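Local coordinates for epidermin decarboxylase (Staphylococcus epidermidis, PDB 1G63), which is an FMN-dependent enzyme that oxidatively decarboxylates the C-terminal cysteine residue of the epidermin precursor, leaving a carbon-carbon double bond, at residues L80-N85 and L110-N115; E31-F36 and N55-I60; T86-A91 and Q127-L132. All coordinates share one frame; numbering follows the deposited sequence.

Interaction 1 of 3, residues L80-N85 and L110-N115. With FMN (flavin mononucleotide), chain N.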
loop_
_atom_site.group_PDB
_atom_site.type_symbol
_atom_site.label_atom_id
_atom_site.label_comp_id
_atom_site.label_asym_id
_atom_site.label_seq_id
_atom_site.Cartn_x
_atom_site.Cartn_y
_atom_site.Cartn_z
ATOM N N LEU B 80 -31.093 -11.324 -13.035
ATOM C CA LEU B 80 -31.227 -12.598 -12.353
ATOM C C LEU B 80 -29.951 -12.962 -11.588
ATOM O O LEU B 80 -28.893 -13.105 -12.185
ATOM C CB LEU B 80 -31.523 -13.671 -13.413
ATOM C CG LEU B 80 -31.536 -15.161 -13.085
ATOM C CD1 LEU B 80 -32.744 -15.508 -12.241
ATOM C CD2 LEU B 80 -31.560 -15.945 -14.386
ATOM N N PRO B 81 -30.028 -13.063 -10.248
ATOM C CA PRO B 81 -31.228 -12.848 -9.428
ATOM C C PRO B 81 -31.409 -11.343 -9.301
ATOM O O PRO B 81 -30.441 -10.590 -9.439
ATOM C CB PRO B 81 -30.866 -13.463 -8.075
ATOM C CG PRO B 81 -29.587 -14.219 -8.322
ATOM C CD PRO B 81 -28.896 -13.462 -9.403
ATOM N N ALA B 82 -32.636 -10.909 -9.041
ATOM C CA ALA B 82 -32.916 -9.490 -8.890
ATOM C C ALA B 82 -33.200 -9.169 -7.426
ATOM O O ALA B 82 -34.153 -9.684 -6.837
ATOM C CB ALA B 82 -34.098 -9.102 -9.751
ATOM N N SER B 83 -32.361 -8.318 -6.846
ATOM C CA SER B 83 -32.504 -7.910 -5.447
ATOM C C SER B 83 -33.568 -6.828 -5.301
ATOM O O SER B 83 -33.896 -6.130 -6.263
ATOM C CB SER B 83 -31.173 -7.364 -4.927
ATOM O OG SER B 83 -30.781 -6.216 -5.673
ATOM N N ALA B 84 -34.099 -6.691 -4.090
ATOM C CA ALA B 84 -35.105 -5.681 -3.824
ATOM C C ALA B 84 -34.497 -4.321 -4.144
ATOM O O ALA B 84 -35.136 -3.475 -4.758
ATOM C CB ALA B 84 -35.529 -5.739 -2.367
ATOM N N ASN B 85 -33.245 -4.130 -3.742
ATOM C CA ASN B 85 -32.539 -2.878 -3.966
ATOM C C ASN B 85 -32.472 -2.454 -5.438
ATOM O O ASN B 85 -32.817 -1.323 -5.779
ATOM C CB ASN B 85 -31.124 -2.964 -3.395
ATOM C CG ASN B 85 -30.305 -1.706 -3.676
ATOM O OD1 ASN B 85 -29.294 -1.749 -4.383
ATOM N ND2 ASN B 85 -30.744 -0.581 -3.129
ATOM N N LEU B 110 -35.981 -5.537 -20.899
ATOM C CA LEU B 110 -35.770 -6.000 -19.536
ATOM C C LEU B 110 -36.723 -7.044 -18.950
ATOM O O LEU B 110 -37.942 -6.928 -19.052
ATOM C CB LEU B 110 -35.736 -4.774 -18.619
ATOM C CG LEU B 110 -34.973 -4.832 -17.302
ATOM C CD1 LEU B 110 -33.520 -5.197 -17.562
ATOM C CD2 LEU B 110 -35.082 -3.482 -16.622
ATOM N N PHE B 111 -36.141 -8.061 -18.322
ATOM C CA PHE B 111 -36.897 -9.125 -17.659
ATOM C C PHE B 111 -36.349 -9.294 -16.234
ATOM O O PHE B 111 -35.190 -9.663 -16.036
ATOM C CB PHE B 111 -36.762 -10.450 -18.416
ATOM C CG PHE B 111 -37.290 -10.405 -19.828
ATOM C CD1 PHE B 111 -36.533 -9.833 -20.852
ATOM C CD2 PHE B 111 -38.546 -10.927 -20.130
ATOM C CE1 PHE B 111 -37.015 -9.781 -22.152
ATOM C CE2 PHE B 111 -39.043 -10.880 -21.432
ATOM C CZ PHE B 111 -38.272 -10.304 -22.447
ATOM N N ILE B 112 -37.190 -9.028 -15.244
ATOM C CA ILE B 112 -36.781 -9.114 -13.850
ATOM C C ILE B 112 -37.238 -10.360 -13.088
ATOM O O ILE B 112 -38.423 -10.686 -13.072
ATOM C CB ILE B 112 -37.266 -7.863 -13.089
ATOM C CG1 ILE B 112 -36.675 -6.610 -13.739
ATOM C CG2 ILE B 112 -36.894 -7.967 -11.615
ATOM C CD1 ILE B 112 -37.155 -5.319 -13.126
ATOM N N PHE B 113 -36.291 -11.049 -12.451
ATOM C CA PHE B 113 -36.602 -12.242 -11.657
ATOM C C PHE B 113 -36.271 -11.986 -10.184
ATOM O O PHE B 113 -35.166 -12.253 -9.722
ATOM C CB PHE B 113 -35.816 -13.457 -12.154
ATOM C CG PHE B 113 -36.171 -13.875 -13.543
ATOM C CD1 PHE B 113 -35.539 -13.294 -14.645
ATOM C CD2 PHE B 113 -37.155 -14.833 -13.761
ATOM C CE1 PHE B 113 -35.888 -13.668 -15.942
ATOM C CE2 PHE B 113 -37.509 -15.212 -15.052
ATOM C CZ PHE B 113 -36.874 -14.629 -16.145
ATOM N N PRO B 114 -37.239 -11.464 -9.428
ATOM C CA PRO B 114 -37.041 -11.167 -8.007
ATOM C C PRO B 114 -36.606 -12.359 -7.165
ATOM O O PRO B 114 -37.080 -13.479 -7.365
ATOM C CB PRO B 114 -38.410 -10.648 -7.566
ATOM C CG PRO B 114 -38.982 -10.062 -8.816
ATOM C CD PRO B 114 -38.594 -11.081 -9.859
ATOM N N ASN B 115 -35.692 -12.107 -6.231
ATOM C CA ASN B 115 -35.233 -13.131 -5.301
ATOM C C ASN B 115 -34.833 -12.468 -3.993
ATOM O O ASN B 115 -33.922 -11.639 -3.954
ATOM C CB ASN B 115 -34.052 -13.924 -5.843
ATOM C CG ASN B 115 -33.656 -15.066 -4.913
ATOM O OD1 ASN B 115 -32.626 -15.010 -4.244
ATOM N ND2 ASN B 115 -34.494 -16.102 -4.854
HETATM N N1 FMN N . -31.054 -8.912 -0.986
HETATM C C2 FMN N . -32.037 -9.383 -1.817
HETATM O O2 FMN N . -32.794 -8.677 -2.421
HETATM N N3 FMN N . -32.183 -10.801 -1.980
HETATM C C4 FMN N . -31.423 -11.739 -1.371
HETATM O O4 FMN N . -31.650 -12.945 -1.555
HETATM C C4A FMN N . -30.389 -11.237 -0.457
HETATM N N5 FMN N . -29.558 -12.072 0.155
HETATM C C5A FMN N . -28.498 -11.575 0.858
HETATM C C6 FMN N . -27.518 -12.488 1.446
HETATM C C7 FMN N . -26.515 -12.070 2.273
HETATM C C7M FMN N . -25.499 -13.062 2.861
HETATM C C8 FMN N . -26.248 -10.623 2.395
HETATM C C8M FMN N . -25.070 -10.104 3.184
HETATM C C9 FMN N . -27.186 -9.741 1.866
HETATM C C9A FMN N . -28.298 -10.153 1.106
HETATM N N10 FMN N . -29.275 -9.287 0.523
HETATM C C10 FMN N . -30.257 -9.759 -0.337
HETATM C "C1'" FMN N . -29.143 -7.832 0.695
HETATM C "C2'" FMN N . -28.404 -7.235 -0.528
HETATM O "O2'" FMN N . -27.110 -7.790 -0.771
HETATM C "C3'" FMN N . -28.258 -5.724 -0.363
HETATM O "O3'" FMN N . -29.588 -5.112 -0.319
HETATM C "C4'" FMN N . -27.435 -5.019 -1.432
HETATM O "O4'" FMN N . -27.199 -3.633 -1.079
HETATM C "C5'" FMN N . -28.023 -5.091 -2.832
HETATM O "O5'" FMN N . -27.117 -4.507 -3.792
HETATM P P FMN N . -27.264 -4.705 -5.360
HETATM O O1P FMN N . -28.633 -4.234 -5.737
HETATM O O2P FMN N . -27.009 -6.132 -5.665
HETATM O O3P FMN N . -26.137 -3.793 -5.965
#
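L80 and F113 meet where a leucine methyl, CD1, rests on the root of the phenylalanine side chain, 3.7 Å from F113 CB. The two side chains lie aslant to each other, and the methyl approaches the ring obliquely. L80 reaches across because its CG stands anti to the backbone N (chi1 171°). Two residues after L80 on the same strand, A82 points its methyl at I112 of the other strand, CB 3.5 Å from CG2; alanine suits a position where the neighbouring backbone is so close that CB also lies 3.3 Å from F113 O. P81, whose preceding peptide bond is cis, sets its CB against the CB of N115. Two bonds grip A82 from both ends: its N donates to F113 O, coming from well above that carbonyl plane, and its O accepts from N115 N with only a modest tilt. A82 thus pairs with P114 in parallel register, the proline side chain turned away; the two bonds of this bridge run to F113 O and N115 N, so neither needs an N-H from P114.

These are neighbouring strands of the Rossmann-like parallel sheet, joined at the C-terminal ends that in this fold carry the cofactor. Past A82 the chain enters helix 84-91, with S83 as its N-cap: its OG accepts from T86 N and donates to FMN O1P at 2.9 Å. Serine is short enough to serve both while OG sits between the backbone N and carbonyl carbon (chi1 61°). The pyrimidine edge of the flavin is read by backbone atoms. A84 N donates to FMN O2 at 2.9 Å, and N115 O receives FMN N3 at 2.8 Å in a nearly straight bond of 168°. L104 of a neighbouring subunit packs on A84.

Interaction 2 of 3, residues E31-F36 and N55-I60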
loop_
_atom_site.group_PDB
_atom_site.type_symbol
_atom_site.label_atom_id
_atom_site.label_comp_id
_atom_site.label_asym_id
_atom_site.label_seq_id
_atom_site.Cartn_x
_atom_site.Cartn_y
_atom_site.Cartn_z
ATOM N N GLU B 31 -25.468 -16.053 -27.653
ATOM C CA GLU B 31 -24.488 -15.675 -26.651
ATOM C C GLU B 31 -25.210 -15.392 -25.345
ATOM O O GLU B 31 -26.383 -15.011 -25.336
ATOM C CB GLU B 31 -23.734 -14.411 -27.084
ATOM C CG GLU B 31 -22.461 -14.654 -27.868
ATOM C CD GLU B 31 -21.721 -13.366 -28.190
ATOM O OE1 GLU B 31 -21.663 -12.474 -27.319
ATOM O OE2 GLU B 31 -21.182 -13.244 -29.311
ATOM N N VAL B 32 -24.508 -15.608 -24.242
ATOM C CA VAL B 32 -25.042 -15.316 -22.925
ATOM C C VAL B 32 -23.883 -14.671 -22.180
ATOM O O VAL B 32 -22.906 -15.324 -21.818
ATOM C CB VAL B 32 -25.539 -16.579 -22.205
ATOM C CG1 VAL B 32 -24.524 -17.669 -22.336
ATOM C CG2 VAL B 32 -25.808 -16.270 -20.736
ATOM N N ASN B 33 -23.989 -13.359 -22.003
ATOM C CA ASN B 33 -22.964 -12.575 -21.335
ATOM C C ASN B 33 -23.449 -12.175 -19.946
ATOM O O ASN B 33 -24.635 -12.298 -19.632
ATOM C CB ASN B 33 -22.641 -11.348 -22.183
ATOM C CG ASN B 33 -22.228 -11.718 -23.601
ATOM O OD1 ASN B 33 -22.697 -11.128 -24.565
ATOM N ND2 ASN B 33 -21.345 -12.691 -23.726
ATOM N N ILE B 34 -22.542 -11.688 -19.108
ATOM C CA ILE B 34 -22.941 -11.330 -17.761
ATOM C C ILE B 34 -22.320 -10.033 -17.227
ATOM O O ILE B 34 -21.219 -9.637 -17.612
ATOM C CB ILE B 34 -22.650 -12.519 -16.820
ATOM C CG1 ILE B 34 -23.337 -12.306 -15.473
ATOM C CG2 ILE B 34 -21.157 -12.717 -16.698
ATOM C CD1 ILE B 34 -23.566 -13.588 -14.704
ATOM N N LEU B 35 -23.060 -9.375 -16.344
ATOM C CA LEU B 35 -22.651 -8.112 -15.739
ATOM C C LEU B 35 -23.101 -8.168 -14.270
ATOM O O LEU B 35 -24.253 -8.476 -13.989
ATOM C CB LEU B 35 -23.352 -6.960 -16.476
ATOM C CG LEU B 35 -22.908 -5.509 -16.277
ATOM C CD1 LEU B 35 -23.810 -4.590 -17.099
ATOM C CD2 LEU B 35 -22.982 -5.139 -14.812
ATOM N N PHE B 36 -22.198 -7.881 -13.337
ATOM C CA PHE B 36 -22.534 -7.936 -11.911
ATOM C C PHE B 36 -22.636 -6.580 -11.225
ATOM O O PHE B 36 -22.071 -5.585 -11.678
ATOM C CB PHE B 36 -21.496 -8.763 -11.137
ATOM C CG PHE B 36 -21.470 -10.227 -11.499
ATOM C CD1 PHE B 36 -20.697 -10.680 -12.562
ATOM C CD2 PHE B 36 -22.213 -11.154 -10.765
ATOM C CE1 PHE B 36 -20.656 -12.046 -12.894
ATOM C CE2 PHE B 36 -22.179 -12.514 -11.085
ATOM C CZ PHE B 36 -21.400 -12.963 -12.150
ATOM N N ASN B 55 -18.928 -13.359 -22.655
ATOM C CA ASN B 55 -18.285 -12.116 -22.259
ATOM C C ASN B 55 -18.714 -11.661 -20.872
ATOM O O ASN B 55 -19.875 -11.806 -20.486
ATOM C CB ASN B 55 -18.600 -10.986 -23.238
ATOM C CG ASN B 55 -18.232 -11.318 -24.654
ATOM O OD1 ASN B 55 -19.008 -11.939 -25.375
ATOM N ND2 ASN B 55 -17.039 -10.911 -25.067
ATOM N N LEU B 56 -17.761 -11.105 -20.131
ATOM C CA LEU B 56 -18.015 -10.582 -18.798
ATOM C C LEU B 56 -17.737 -9.082 -18.826
ATOM O O LEU B 56 -16.630 -8.664 -19.163
ATOM C CB LEU B 56 -17.094 -11.244 -17.770
ATOM C CG LEU B 56 -16.997 -10.550 -16.400
ATOM C CD1 LEU B 56 -18.338 -10.556 -15.689
ATOM C CD2 LEU B 56 -15.956 -11.257 -15.562
ATOM N N TYR B 57 -18.738 -8.278 -18.488
ATOM C CA TYR B 57 -18.554 -6.835 -18.462
ATOM C C TYR B 57 -18.155 -6.428 -17.048
ATOM O O TYR B 57 -18.938 -6.557 -16.109
ATOM C CB TYR B 57 -19.839 -6.127 -18.887
ATOM C CG TYR B 57 -20.267 -6.467 -20.295
ATOM C CD1 TYR B 57 -21.393 -7.255 -20.530
ATOM C CD2 TYR B 57 -19.535 -6.020 -21.391
ATOM C CE1 TYR B 57 -21.778 -7.588 -21.819
ATOM C CE2 TYR B 57 -19.907 -6.348 -22.685
ATOM C CZ TYR B 57 -21.032 -7.130 -22.897
ATOM O OH TYR B 57 -21.416 -7.444 -24.181
ATOM N N ASP B 58 -16.923 -5.949 -16.903
ATOM C CA ASP B 58 -16.380 -5.547 -15.608
ATOM C C ASP B 58 -16.083 -4.048 -15.587
ATOM O O ASP B 58 -15.140 -3.588 -16.226
ATOM C CB ASP B 58 -15.100 -6.349 -15.339
ATOM C CG ASP B 58 -14.518 -6.101 -13.959
ATOM O OD1 ASP B 58 -13.515 -6.766 -13.630
ATOM O OD2 ASP B 58 -15.047 -5.256 -13.204
ATOM N N GLU B 59 -16.889 -3.291 -14.845
ATOM C CA GLU B 59 -16.711 -1.840 -14.768
ATOM C C GLU B 59 -15.474 -1.394 -13.965
ATOM O O GLU B 59 -15.073 -0.230 -14.034
ATOM C CB GLU B 59 -17.970 -1.187 -14.187
ATOM C CG GLU B 59 -18.249 -1.541 -12.745
ATOM C CD GLU B 59 -19.610 -1.069 -12.284
ATOM O OE1 GLU B 59 -19.871 0.152 -12.301
ATOM O OE2 GLU B 59 -20.429 -1.927 -11.905
ATOM N N ILE B 60 -14.874 -2.305 -13.201
ATOM C CA ILE B 60 -13.685 -1.958 -12.438
ATOM C C ILE B 60 -12.492 -2.065 -13.370
ATOM O O ILE B 60 -11.623 -1.194 -13.386
ATOM C CB ILE B 60 -13.474 -2.899 -11.243
ATOM C CG1 ILE B 60 -14.551 -2.647 -10.190
ATOM C CG2 ILE B 60 -12.098 -2.670 -10.645
ATOM C CD1 ILE B 60 -14.496 -3.611 -9.029
HETATM O O HOH W 1 -22.821 -2.725 -11.863
#
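Different first torsions bring L56 and F36 together: L56 holds CG anti to its backbone N (chi1 165°), while F36 turns its CG anti to the carbonyl carbon (chi1 -66°), placing L56 CD1 at the edge of the F36 ring, in its plane and 3.9 Å from F36 CD1. The two strands are the outermost pair at one side of the parallel, Rossmann-like sheet, strand 32-36 lying between strand 5-9 and the short, weakly bonded strand 56-57. Two backbone bonds fix their register: I34 N donates to N55 O, and Y57 N donates to I34 O at 3.0 Å, almost straight at 171° and nearly along the C=O axis.

On the face of I34 and L56, branched side chains meet obliquely, I34 CG2 lying 3.7 Å from L56 CD1; the rest of I34 leads away towards I18 and I22 of helix 18-25. Aliphatic residues suit this side, which the helix covers. The opposite face carries L35 and Y57, crossing at about a right angle with L35 CG 4.1 Å from Y57 CB. L35 also packs on L98, L99 and V102 of helix 98-105, so leucine fills the interior while the tyrosine lies partly at the surface of the edge strand. N33 meets the same ring obliquely, its CB 3.9 Å from Y57 CE1 and its amide plane almost perpendicular to the ring. Its OD1 is held by H74 NE2, and the side chain runs beside that of N55, pointing the same way.

Beyond the pairing the strands part, and D58 makes an Asx turn by accepting from I60 N. E59 OE1 is bonded to L98 N. A water donates to F36 O at 3.0 Å, and its modelled distance to E59 OE2 is too short to be trusted in detail.

Interaction 3 of 3, residues T86-A91 and Q127-L132. With FMN (flavin mononucleotide), chain N.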
loop_
_atom_site.group_PDB
_atom_site.type_symbol
_atom_site.label_atom_id
_atom_site.label_comp_id
_atom_site.label_asym_id
_atom_site.label_seq_id
_atom_site.Cartn_x
_atom_site.Cartn_y
_atom_site.Cartn_z
ATOM N N THR B 86 -32.028 -3.354 -6.308
ATOM C CA THR B 86 -31.926 -3.033 -7.718
ATOM C C THR B 86 -33.300 -2.839 -8.357
ATOM O O THR B 86 -33.475 -1.967 -9.209
ATOM C CB THR B 86 -31.132 -4.115 -8.480
ATOM O OG1 THR B 86 -29.743 -3.981 -8.151
ATOM C CG2 THR B 86 -31.300 -3.964 -9.981
ATOM N N ILE B 87 -34.273 -3.642 -7.941
ATOM C CA ILE B 87 -35.619 -3.512 -8.469
ATOM C C ILE B 87 -36.108 -2.093 -8.162
ATOM O O ILE B 87 -36.581 -1.386 -9.043
ATOM C CB ILE B 87 -36.574 -4.536 -7.818
ATOM C CG1 ILE B 87 -36.253 -5.946 -8.315
ATOM C CG2 ILE B 87 -38.028 -4.179 -8.125
ATOM C CD1 ILE B 87 -37.035 -7.047 -7.591
ATOM N N ASN B 88 -35.954 -1.671 -6.912
ATOM C CA ASN B 88 -36.395 -0.344 -6.506
ATOM C C ASN B 88 -35.609 0.789 -7.174
ATOM O O ASN B 88 -36.152 1.860 -7.427
ATOM C CB ASN B 88 -36.346 -0.244 -4.984
ATOM C CG ASN B 88 -37.349 -1.174 -4.312
ATOM O OD1 ASN B 88 -37.184 -1.566 -3.152
ATOM N ND2 ASN B 88 -38.402 -1.522 -5.036
ATOM N N LYS B 89 -34.332 0.561 -7.458
ATOM C CA LYS B 89 -33.533 1.576 -8.138
ATOM C C LYS B 89 -34.030 1.721 -9.581
ATOM O O LYS B 89 -34.234 2.822 -10.073
ATOM C CB LYS B 89 -32.055 1.176 -8.163
ATOM C CG LYS B 89 -31.285 1.448 -6.884
ATOM C CD LYS B 89 -29.834 1.061 -7.084
ATOM C CE LYS B 89 -28.939 1.583 -5.974
ATOM N NZ LYS B 89 -27.531 1.220 -6.257
ATOM N N ILE B 90 -34.213 0.594 -10.259
ATOM C CA ILE B 90 -34.679 0.627 -11.635
ATOM C C ILE B 90 -36.027 1.338 -11.729
ATOM O O ILE B 90 -36.235 2.173 -12.603
ATOM C CB ILE B 90 -34.817 -0.791 -12.206
ATOM C CG1 ILE B 90 -33.446 -1.465 -12.222
ATOM C CG2 ILE B 90 -35.422 -0.734 -13.606
ATOM C CD1 ILE B 90 -33.463 -2.912 -12.670
ATOM N N ALA B 91 -36.933 1.007 -10.814
ATOM C CA ALA B 91 -38.255 1.617 -10.784
ATOM C C ALA B 91 -38.177 3.143 -10.643
ATOM O O ALA B 91 -39.043 3.855 -11.155
ATOM C CB ALA B 91 -39.070 1.030 -9.633
ATOM N N GLN B 127 -43.289 -3.291 -3.419
ATOM C CA GLN B 127 -44.477 -3.664 -4.178
ATOM C C GLN B 127 -45.014 -2.535 -5.035
ATOM O O GLN B 127 -45.416 -2.751 -6.174
ATOM C CB GLN B 127 -45.566 -4.188 -3.237
ATOM C CG GLN B 127 -45.272 -5.580 -2.692
ATOM C CD GLN B 127 -44.881 -6.549 -3.800
ATOM O OE1 GLN B 127 -45.514 -6.579 -4.860
ATOM N NE2 GLN B 127 -43.841 -7.347 -3.563
ATOM N N LYS B 128 -45.005 -1.326 -4.493
ATOM C CA LYS B 128 -45.488 -0.167 -5.223
ATOM C C LYS B 128 -44.615 0.044 -6.458
ATOM O O LYS B 128 -45.107 0.415 -7.526
ATOM C CB LYS B 128 -45.453 1.056 -4.309
ATOM C CG LYS B 128 -46.051 2.308 -4.899
ATOM C CD LYS B 128 -46.552 3.244 -3.804
ATOM C CE LYS B 128 -47.743 2.631 -3.054
ATOM N NZ LYS B 128 -48.344 3.563 -2.045
ATOM N N ASN B 129 -43.320 -0.221 -6.312
ATOM C CA ASN B 129 -42.369 -0.072 -7.412
ATOM C C ASN B 129 -42.541 -1.183 -8.448
ATOM O O ASN B 129 -42.355 -0.963 -9.652
ATOM C CB ASN B 129 -40.935 -0.083 -6.872
ATOM C CG ASN B 129 -40.543 1.231 -6.222
ATOM O OD1 ASN B 129 -39.586 1.287 -5.454
ATOM N ND2 ASN B 129 -41.274 2.294 -6.534
ATOM N N ILE B 130 -42.886 -2.379 -7.976
ATOM C CA ILE B 130 -43.087 -3.503 -8.877
ATOM C C ILE B 130 -44.289 -3.225 -9.773
ATOM O O ILE B 130 -44.282 -3.549 -10.961
ATOM C CB ILE B 130 -43.304 -4.814 -8.097
ATOM C CG1 ILE B 130 -41.961 -5.291 -7.535
ATOM C CG2 ILE B 130 -43.923 -5.871 -9.004
ATOM C CD1 ILE B 130 -42.022 -6.598 -6.824
ATOM N N ASP B 131 -45.321 -2.619 -9.197
ATOM C CA ASP B 131 -46.509 -2.274 -9.960
ATOM C C ASP B 131 -46.095 -1.236 -10.991
ATOM O O ASP B 131 -46.444 -1.334 -12.173
ATOM C CB ASP B 131 -47.585 -1.694 -9.045
ATOM C CG ASP B 131 -48.200 -2.736 -8.123
ATOM O OD1 ASP B 131 -48.828 -2.328 -7.112
ATOM O OD2 ASP B 131 -48.065 -3.953 -8.409
ATOM N N LEU B 132 -45.333 -0.249 -10.541
ATOM C CA LEU B 132 -44.875 0.804 -11.427
ATOM C C LEU B 132 -44.119 0.234 -12.632
ATOM O O LEU B 132 -44.318 0.660 -13.772
ATOM C CB LEU B 132 -43.982 1.777 -10.659
ATOM C CG LEU B 132 -43.564 3.044 -11.401
ATOM C CD1 LEU B 132 -44.793 3.807 -11.867
ATOM C CD2 LEU B 132 -42.725 3.908 -10.469
HETATM N N1 FMN N . -31.054 -8.912 -0.986
HETATM C C2 FMN N . -32.037 -9.383 -1.817
HETATM O O2 FMN N . -32.794 -8.677 -2.421
HETATM N N3 FMN N . -32.183 -10.801 -1.980
HETATM C C4 FMN N . -31.423 -11.739 -1.371
HETATM O O4 FMN N . -31.650 -12.945 -1.555
HETATM C C4A FMN N . -30.389 -11.237 -0.457
HETATM N N5 FMN N . -29.558 -12.072 0.155
HETATM C C5A FMN N . -28.498 -11.575 0.858
HETATM C C6 FMN N . -27.518 -12.488 1.446
HETATM C C7 FMN N . -26.515 -12.070 2.273
HETATM C C7M FMN N . -25.499 -13.062 2.861
HETATM C C8 FMN N . -26.248 -10.623 2.395
HETATM C C8M FMN N . -25.070 -10.104 3.184
HETATM C C9 FMN N . -27.186 -9.741 1.866
HETATM C C9A FMN N . -28.298 -10.153 1.106
HETATM N N10 FMN N . -29.275 -9.287 0.523
HETATM C C10 FMN N . -30.257 -9.759 -0.337
HETATM C "C1'" FMN N . -29.143 -7.832 0.695
HETATM C "C2'" FMN N . -28.404 -7.235 -0.528
HETATM O "O2'" FMN N . -27.110 -7.790 -0.771
HETATM C "C3'" FMN N . -28.258 -5.724 -0.363
HETATM O "O3'" FMN N . -29.588 -5.112 -0.319
HETATM C "C4'" FMN N . -27.435 -5.019 -1.432
HETATM O "O4'" FMN N . -27.199 -3.633 -1.079
HETATM C "C5'" FMN N . -28.023 -5.091 -2.832
HETATM O "O5'" FMN N . -27.117 -4.507 -3.792
HETATM P P FMN N . -27.264 -4.705 -5.360
HETATM O O1P FMN N . -28.633 -4.234 -5.737
HETATM O O2P FMN N . -27.009 -6.132 -5.665
HETATM O O3P FMN N . -26.137 -3.793 -5.965
#
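A91 and N129 make the close part of this helix pair: A91 CB lies 3.5 Å from N129 CB, and their CA atoms are 5.6 Å apart. Alanine fits because its single methyl lets the other helix come in; the asparagine bends over that methyl, CG anti to its own carbonyl carbon (chi1 -77°). N88, one turn earlier, brings its amide end to the same asparagine, ND2 3.4 Å from N129 CB. The two side chains cross at about a right angle with their amide planes 66° apart. N92 and G93 of a neighbouring subunit pack on N129 and N88 respectively, so these amides lie buried at a subunit interface.

The rest is looser. I87 CG2 and I130 CG1 come no nearer than 4.1 Å, the branched chains slanting past each other; L126 and L133 of helix 124-134 also touch I87. At the far end L132 is partly exposed and lays its CD2 against A91 O at 3.7 Å. D131 is exposed, and K128, also exposed, touches L132 of a neighbouring subunit. L132 also packs on K128 of a third subunit, whose aliphatic stem suits an apolar neighbour.

The axes approach to 9.1 Å and cross at 52°. Helix 84-91 has its other sides on strand 110-114, through I87 and I90, and on helix 98-105. Near its start T86 OG1 lies 2.7 Å from FMN O1P. A helix that begins at the cofactor phosphate, its flank covered by helix 124-134, which comes after strand 110-114 in the chain, is the layered alpha/beta arrangement of a Rossmann-like flavoprotein.

How the interactions relate
Interactions 1 and 3 share helix 84-91 and touch directly: I87 CD1 lies 3.8 Å from P114 CG, and I87 CG1 3.9 Å from I112 CG2, so one isoleucine joins the sheet to the outer helix pair. Their centres are about 10 Å apart, and both reach the same FMN, interaction 1 at the flavin ring and phosphate, interaction 3 at the phosphate alone. Interaction 2 belongs to the same sheet, its centre about 16 Å from that of interaction 1 and about 23 Å from that of interaction 3. Its L35 side chain is about 7 Å from that of H67, the active-site histidine, and its E59 side chain about 7 Å from a bound FMN.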